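Local coordinates for protein VIN1 (Oscarella pearsei, PDB 6BFI) that binds actin filaments and may play a role in cell-cell adhesion, at residues F27-E32 against S718-I723; F376-G381 against V534-N539; S706-G711 against I723-E728. One frame throughout, in Å; residues are numbered along the deposited sequence.

Contact 1 (F27-E32 against S718-I723)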
# COMPACT_ATOMS: atom_id res chain seq x y z
N PHE A 27 13.67 26.23 -30.12
CA PHE A 27 14.26 27.32 -30.90
C PHE A 27 14.13 27.07 -32.39
O PHE A 27 13.82 27.99 -33.16
CB PHE A 27 15.73 27.49 -30.52
CG PHE A 27 15.96 28.38 -29.34
CD1 PHE A 27 15.31 29.59 -29.23
CD2 PHE A 27 16.84 28.00 -28.33
CE1 PHE A 27 15.53 30.42 -28.14
CE2 PHE A 27 17.06 28.82 -27.24
CZ PHE A 27 16.41 30.02 -27.14
N HIS A 28 14.37 25.83 -32.83
CA HIS A 28 14.24 25.52 -34.25
C HIS A 28 12.83 25.78 -34.74
O HIS A 28 12.63 26.30 -35.84
CB HIS A 28 14.63 24.07 -34.52
CG HIS A 28 14.42 23.66 -35.95
ND1 HIS A 28 15.09 24.24 -37.00
CD2 HIS A 28 13.59 22.73 -36.50
CE1 HIS A 28 14.71 23.68 -38.13
NE2 HIS A 28 13.80 22.77 -37.85
N GLU A 29 11.82 25.42 -33.94
CA GLU A 29 10.45 25.74 -34.33
C GLU A 29 10.14 27.22 -34.16
O GLU A 29 9.23 27.73 -34.82
CB GLU A 29 9.46 24.89 -33.54
CG GLU A 29 9.32 23.48 -34.07
CD GLU A 29 7.93 22.91 -33.85
OE1 GLU A 29 7.82 21.76 -33.38
OE2 GLU A 29 6.94 23.63 -34.15
N GLN A 30 10.89 27.92 -33.30
CA GLN A 30 10.71 29.36 -33.16
C GLN A 30 11.21 30.10 -34.39
O GLN A 30 10.64 31.14 -34.76
CB GLN A 30 11.43 29.85 -31.90
CG GLN A 30 11.31 31.34 -31.64
CD GLN A 30 11.88 31.73 -30.29
OE1 GLN A 30 11.63 31.07 -29.28
NE2 GLN A 30 12.66 32.81 -30.26
N ALA A 31 12.25 29.59 -35.04
CA ALA A 31 12.71 30.16 -36.30
C ALA A 31 11.95 29.61 -37.50
O ALA A 31 11.85 30.29 -38.53
CB ALA A 31 14.21 29.91 -36.48
N GLU A 32 11.41 28.40 -37.39
CA GLU A 32 10.60 27.84 -38.47
C GLU A 32 9.32 28.64 -38.66
O GLU A 32 8.90 28.90 -39.79
CB GLU A 32 10.28 26.38 -38.18
CG GLU A 32 9.49 25.68 -39.28
CD GLU A 32 10.35 25.33 -40.48
OE1 GLU A 32 11.56 25.08 -40.30
OE2 GLU A 32 9.81 25.29 -41.61
N SER A 718 4.41 19.73 -34.43
CA SER A 718 3.87 19.17 -33.19
C SER A 718 4.93 18.91 -32.14
O SER A 718 4.57 18.64 -30.98
CB SER A 718 3.12 17.87 -33.50
OG SER A 718 2.18 18.05 -34.54
N LYS A 719 6.21 18.99 -32.49
CA LYS A 719 7.27 18.66 -31.55
C LYS A 719 7.38 19.71 -30.45
O LYS A 719 7.39 19.38 -29.26
CB LYS A 719 8.60 18.51 -32.29
CG LYS A 719 8.51 17.56 -33.47
CD LYS A 719 9.58 17.84 -34.51
CE LYS A 719 9.31 17.06 -35.78
NZ LYS A 719 9.27 15.59 -35.53
N ALA A 720 7.46 20.99 -30.83
CA ALA A 720 7.55 22.05 -29.84
C ALA A 720 6.31 22.09 -28.96
O ALA A 720 6.40 22.33 -27.75
CB ALA A 720 7.76 23.40 -30.53
N ASP A 721 5.13 21.86 -29.56
CA ASP A 721 3.91 21.81 -28.77
C ASP A 721 3.93 20.63 -27.80
O ASP A 721 3.43 20.73 -26.67
CB ASP A 721 2.69 21.72 -29.69
CG ASP A 721 2.54 22.95 -30.57
OD1 ASP A 721 2.96 24.05 -30.14
OD2 ASP A 721 2.02 22.83 -31.70
N LEU A 722 4.53 19.51 -28.21
CA LEU A 722 4.64 18.36 -27.32
C LEU A 722 5.55 18.66 -26.13
O LEU A 722 5.20 18.40 -24.98
CB LEU A 722 5.14 17.14 -28.10
CG LEU A 722 5.52 15.90 -27.28
CD1 LEU A 722 4.39 15.49 -26.35
CD2 LEU A 722 5.90 14.75 -28.20
N ILE A 723 6.73 19.22 -26.40
CA ILE A 723 7.69 19.49 -25.33
C ILE A 723 7.13 20.55 -24.38
O ILE A 723 7.11 20.36 -23.15
CB ILE A 723 9.04 19.92 -25.92
CG1 ILE A 723 9.63 18.80 -26.77
CG2 ILE A 723 10.00 20.34 -24.82
CD1 ILE A 723 10.92 19.16 -27.47

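Contact 2 (F376-G381 against V534-N539)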
# COMPACT_ATOMS: atom_id res chain seq x y z
N PHE A 376 -9.92 -11.81 17.61
CA PHE A 376 -8.72 -11.23 18.19
C PHE A 376 -8.84 -10.98 19.69
O PHE A 376 -8.06 -10.21 20.24
CB PHE A 376 -8.37 -9.92 17.48
CG PHE A 376 -7.79 -10.10 16.11
CD1 PHE A 376 -8.61 -10.33 15.02
CD2 PHE A 376 -6.42 -10.03 15.91
CE1 PHE A 376 -8.07 -10.50 13.75
CE2 PHE A 376 -5.88 -10.20 14.65
CZ PHE A 376 -6.70 -10.43 13.57
N VAL A 377 -9.80 -11.62 20.35
CA VAL A 377 -9.99 -11.39 21.78
C VAL A 377 -8.86 -11.97 22.61
O VAL A 377 -8.61 -11.52 23.73
CB VAL A 377 -11.36 -11.94 22.23
CG1 VAL A 377 -11.34 -13.47 22.26
CG2 VAL A 377 -11.74 -11.38 23.59
N ASN A 378 -8.14 -12.97 22.07
CA ASN A 378 -7.10 -13.66 22.82
C ASN A 378 -6.09 -14.21 21.80
O ASN A 378 -6.07 -15.40 21.48
CB ASN A 378 -7.69 -14.77 23.69
CG ASN A 378 -6.67 -15.38 24.63
OD1 ASN A 378 -5.53 -14.92 24.71
ND2 ASN A 378 -7.07 -16.42 25.35
N VAL A 379 -5.24 -13.32 21.30
CA VAL A 379 -4.33 -13.69 20.21
C VAL A 379 -3.25 -14.64 20.71
O VAL A 379 -2.93 -15.64 20.05
CB VAL A 379 -3.72 -12.42 19.58
CG1 VAL A 379 -2.69 -12.80 18.53
CG2 VAL A 379 -4.81 -11.56 18.97
N GLY A 380 -2.67 -14.37 21.88
CA GLY A 380 -1.56 -15.14 22.39
C GLY A 380 -1.90 -16.34 23.25
O GLY A 380 -1.01 -17.13 23.58
N GLY A 381 -3.17 -16.50 23.62
CA GLY A 381 -3.60 -17.59 24.46
C GLY A 381 -3.29 -18.98 23.93
O GLY A 381 -2.59 -19.77 24.58
N VAL A 534 -13.85 -11.31 30.28
CA VAL A 534 -14.19 -9.90 30.39
C VAL A 534 -12.92 -9.05 30.44
O VAL A 534 -12.84 -7.99 29.80
CB VAL A 534 -15.08 -9.66 31.62
CG1 VAL A 534 -15.20 -8.18 31.91
CG2 VAL A 534 -16.45 -10.28 31.40
N ALA A 535 -11.91 -9.50 31.19
CA ALA A 535 -10.66 -8.76 31.25
C ALA A 535 -10.00 -8.66 29.88
O ALA A 535 -9.45 -7.61 29.52
CB ALA A 535 -9.71 -9.43 32.26
N ARG A 536 -10.04 -9.74 29.10
CA ARG A 536 -9.44 -9.71 27.77
C ARG A 536 -10.20 -8.78 26.83
O ARG A 536 -9.59 -8.05 26.04
CB ARG A 536 -9.36 -11.12 27.19
CG ARG A 536 -8.40 -12.04 27.94
CD ARG A 536 -8.12 -13.32 27.16
NE ARG A 536 -9.32 -14.16 27.02
CZ ARG A 536 -9.64 -15.15 27.85
NH1 ARG A 536 -8.85 -15.43 28.88
NH2 ARG A 536 -10.74 -15.86 27.64
N GLN A 537 -11.54 -8.80 26.90
CA GLN A 537 -12.32 -7.89 26.06
C GLN A 537 -12.05 -6.43 26.44
O GLN A 537 -11.92 -5.57 25.56
CB GLN A 537 -13.80 -8.22 26.18
CG GLN A 537 -14.17 -9.60 25.68
CD GLN A 537 -15.64 -9.92 25.86
OE1 GLN A 537 -16.51 -9.17 25.43
NE2 GLN A 537 -15.92 -11.05 26.51
N ALA A 538 -11.95 -6.14 27.74
CA ALA A 538 -11.65 -4.79 28.17
C ALA A 538 -10.27 -4.35 27.70
O ALA A 538 -10.10 -3.21 27.23
CB ALA A 538 -11.76 -4.69 29.69
N ASN A 539 -9.27 -5.22 27.82
CA ASN A 539 -7.94 -4.86 27.35
C ASN A 539 -7.90 -4.69 25.84
O ASN A 539 -7.12 -3.87 25.33
CB ASN A 539 -6.91 -5.90 27.80
CG ASN A 539 -6.08 -5.41 28.97
OD1 ASN A 539 -5.12 -4.66 28.80
ND2 ASN A 539 -6.45 -5.84 30.18

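Contact 3 (S706-G711 against I723-E728)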
# COMPACT_ATOMS: atom_id res chain seq x y z
N SER A 706 -1.82 14.43 -25.97
CA SER A 706 -2.26 13.32 -26.81
C SER A 706 -2.37 13.74 -28.26
O SER A 706 -1.83 13.08 -29.16
CB SER A 706 -3.60 12.78 -26.30
OG SER A 706 -4.13 11.81 -27.19
N LYS A 707 -3.04 14.87 -28.51
CA LYS A 707 -3.17 15.37 -29.88
C LYS A 707 -1.81 15.64 -30.51
O LYS A 707 -1.62 15.40 -31.71
CB LYS A 707 -4.04 16.64 -29.89
CG LYS A 707 -4.13 17.32 -31.24
CD LYS A 707 -5.14 18.45 -31.21
CE LYS A 707 -5.13 19.25 -32.51
NZ LYS A 707 -3.83 19.95 -32.71
N TYR A 708 -0.85 16.13 -29.72
CA TYR A 708 0.45 16.49 -30.28
C TYR A 708 1.31 15.27 -30.57
O TYR A 708 2.09 15.29 -31.53
CB TYR A 708 1.17 17.45 -29.34
CG TYR A 708 0.45 18.77 -29.17
CD1 TYR A 708 -0.33 19.29 -30.19
CD2 TYR A 708 0.54 19.48 -27.98
CE1 TYR A 708 -1.00 20.49 -30.04
CE2 TYR A 708 -0.13 20.68 -27.82
CZ TYR A 708 -0.89 21.18 -28.86
OH TYR A 708 -1.55 22.38 -28.70
N THR A 709 1.21 14.21 -29.77
CA THR A 709 1.93 12.98 -30.11
C THR A 709 1.27 12.26 -31.27
O THR A 709 1.95 11.54 -32.01
CB THR A 709 2.03 12.05 -28.90
OG1 THR A 709 0.77 11.40 -28.69
CG2 THR A 709 2.42 12.81 -27.65
N ARG A 710 -0.04 12.44 -31.45
CA ARG A 710 -0.71 11.79 -32.58
C ARG A 710 -0.30 12.38 -33.92
O ARG A 710 -0.49 11.73 -34.95
CB ARG A 710 -2.23 11.88 -32.42
CG ARG A 710 -2.99 10.81 -33.18
CD ARG A 710 -4.23 11.36 -33.87
NE ARG A 710 -5.14 12.04 -32.94
CZ ARG A 710 -5.29 13.36 -32.87
NH1 ARG A 710 -4.60 14.15 -33.68
NH2 ARG A 710 -6.13 13.88 -31.99
N GLY A 711 0.27 13.58 -33.93
CA GLY A 711 0.65 14.24 -35.17
C GLY A 711 1.74 13.52 -35.94
O GLY A 711 2.87 13.41 -35.46
N ILE A 723 6.73 19.22 -26.40
CA ILE A 723 7.69 19.49 -25.33
C ILE A 723 7.13 20.55 -24.38
O ILE A 723 7.11 20.36 -23.15
CB ILE A 723 9.04 19.92 -25.92
CG1 ILE A 723 9.63 18.80 -26.77
CG2 ILE A 723 10.00 20.34 -24.82
CD1 ILE A 723 10.92 19.16 -27.47
N ARG A 724 6.67 21.67 -24.93
CA ARG A 724 6.11 22.74 -24.11
C ARG A 724 4.92 22.24 -23.31
O ARG A 724 4.77 22.58 -22.13
CB ARG A 724 5.69 23.91 -25.01
CG ARG A 724 4.95 25.01 -24.29
CD ARG A 724 4.54 26.11 -25.26
NE ARG A 724 3.77 25.58 -26.38
CZ ARG A 724 2.46 25.38 -26.36
NH1 ARG A 724 1.76 25.66 -25.27
NH2 ARG A 724 1.84 24.90 -27.43
N MET A 725 4.06 21.42 -23.92
CA MET A 725 2.92 20.87 -23.20
C MET A 725 3.36 19.98 -22.05
O MET A 725 2.77 20.02 -20.96
CB MET A 725 2.01 20.11 -24.17
CG MET A 725 0.69 19.68 -23.55
SD MET A 725 -0.17 21.08 -22.81
CE MET A 725 -0.46 22.10 -24.25
N ALA A 726 4.40 19.17 -22.27
CA ALA A 726 4.93 18.34 -21.19
C ALA A 726 5.44 19.19 -20.04
O ALA A 726 5.19 18.88 -18.87
CB ALA A 726 6.04 17.43 -21.71
N LYS A 727 6.16 20.28 -20.35
CA LYS A 727 6.66 21.14 -19.29
C LYS A 727 5.51 21.82 -18.53
O LYS A 727 5.56 21.96 -17.30
CB LYS A 727 7.62 22.18 -19.87
CG LYS A 727 8.86 21.58 -20.49
CD LYS A 727 9.99 22.59 -20.59
CE LYS A 727 10.30 22.96 -22.03
NZ LYS A 727 11.40 23.96 -22.12
N GLU A 728 4.46 22.22 -19.25
CA GLU A 728 3.31 22.82 -18.59
C GLU A 728 2.61 21.82 -17.68
O GLU A 728 2.19 22.17 -16.56
CB GLU A 728 2.34 23.38 -19.63
CG GLU A 728 2.67 24.80 -20.08
CD GLU A 728 2.00 25.19 -21.38
OE1 GLU A 728 2.63 25.90 -22.19
OE2 GLU A 728 0.84 24.78 -21.61

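Contact 1 (F27-E32 against S718-I723)
E29 reaches out from helix 8-32 and lays its carboxylate against A720, close to the amino end of helix 718-745. The two segment axes come within 9.4 Å and run at 133°, and E29 carries the contact across. Its CG lies beside the backbone N, anti to the carbonyl carbon (chi1 -79°), and a bend at chi2 then brings the carboxylate over to A720. A720 N donates to E29 OE1 over 2.7 Å along a nearly straight N-H, but from above the carboxylate plane, 50° out of it. The other oxygen, OE2, takes the N-H of R717, so both oxygens sit on backbone amides near the start of a helix, where a negative charge would probably be favoured. Alongside, A720 CB rests against E29 CD at 3.4 Å, and K719 CB brushes OE1. With an alanine in place of this glutamate the carboxylate is gone, and the amides of A720 and R717 would probably each be left without their acceptor oxygen. Consistent with the head-to-tail packing of closed vinculins, the contact joins the N-terminal bundle to the C-terminal one: H28 and K719 both touch helix 102-145, while L722 and I723 turn to helix 763-778.

Contact 2 (F376-G381 against V534-N539)
R536 is where helix 524-550 first meets the bend at V377 and N378. Its CB comes up to the carbonyl oxygen of V377 at 3.6 Å, and that oxygen also lies near the guanidinium plane, on the edge side of the group. Farther out, the aliphatic part of the arginine crosses the asparagine side chain at a slant: R536 CD sits 3.6 Å from N378 CG. The chain bends at chi3, and beyond the bend the guanidinium lies nearly parallel to the N378 amide, the two planes 16° apart, with only its rim overlapped. N378 ND2 hangs 3.6 Å above one face of the guanidinium, displaced toward that rim, so flat polar surfaces meet by van der Waals contact.

The asparagine amide has a second task. CG anti to the backbone N (chi1 -172°) sets the amide toward R536, and chi2 near zero (5°) directs OD1 to G381 N at 3.0 Å, in a weak, bent capping bond at the turn that leads into helix 381-390. One side chain therefore serves the coming helix with its oxygen and packs on R536 through CB, CG and ND2.

One residue on, Q537 adds the apolar part. Its CG touches V377 CG2 at 3.7 Å, while its amide end goes another way: NE2 is hydrogen-bonded to D510 OD2 and to S533 OG.

The arrangement is a loop between helices 344-375 and 381-390 packed on the side of a long helix, in an all-helical vinculin-family fold. Behind the loop, F376 and V379 touch helices 399-427 and 466-493; beyond the long helix, V534 and Q537 lean on helix 496-519, and A535, A538 and N539 touch helix 572-584.

Contact 3 (S706-G711 against I723-E728)
Y708 and M725 stand opposite each other with their CA atoms 8.7 Å apart, the closest CA pair of two segments running in broadly opposite directions. They belong to a helical hairpin: helix 690-710 ends, a short connection follows, and helix 718-745 returns alongside it, the antiparallel pairing from which the helix bundles of the vinculin family are built.

The side-chain contact is apolar and small. M725 crosses the tyrosine at about a right angle and comes to the edge of the ring, not over its face. Its methyl, CE, lies near the ring plane at 3.9 Å from Y708 CE2, and its CB approaches CD2 at 4.1 Å. The methionine starts out with CG anti to the backbone N (chi1 -172°), then bends at both chi2 and chi3; that curl brings the methyl round to the ring edge instead of letting the chain run straight. M704 and M705, one turn back on the first helix, also touch M725.

At the far end of the tyrosine the setting turns polar. Y708 OH is hydrogen-bonded to E650 OE2 of helix 649-659, and R724 NH2 forms a salt bridge to the same oxygen and another to D721 OD1. One glutamate thus ties the tyrosine hydroxyl and the arginine together, although Y708 OH and R724 NH2 themselves remain 4.4 Å apart. The other terminal nitrogen, NH1, is spoken for within its own helix: R724 NH1 bridges to E728 OE1, 3.2 Å away, meeting the carboxylate on its syn side, while E728 OE2 pairs with K701 NZ.

From the N terminus, helix 8-32 supplies the first half of contact 1, which waits 685 residues for its partner. Within that span contact 2 opens after helix 344-375 and closes a smaller loop of 152 residues on helix 524-550, wholly nested, about 69 Å from contact 1 between centres and on the opposite side of the chain's centre. Contact 2 has closed before contact 3 opens at 706-711. Contact 3 closes a loop of only 11 residues at 723-728; contact 1 closes meanwhile at 718-723, so the two cross and share I723. Helix 718-745 thereby ties to both helix 8-32 and helix 690-710; where contacts 1 and 3 touch, Y708 CD2 packs against D721 O.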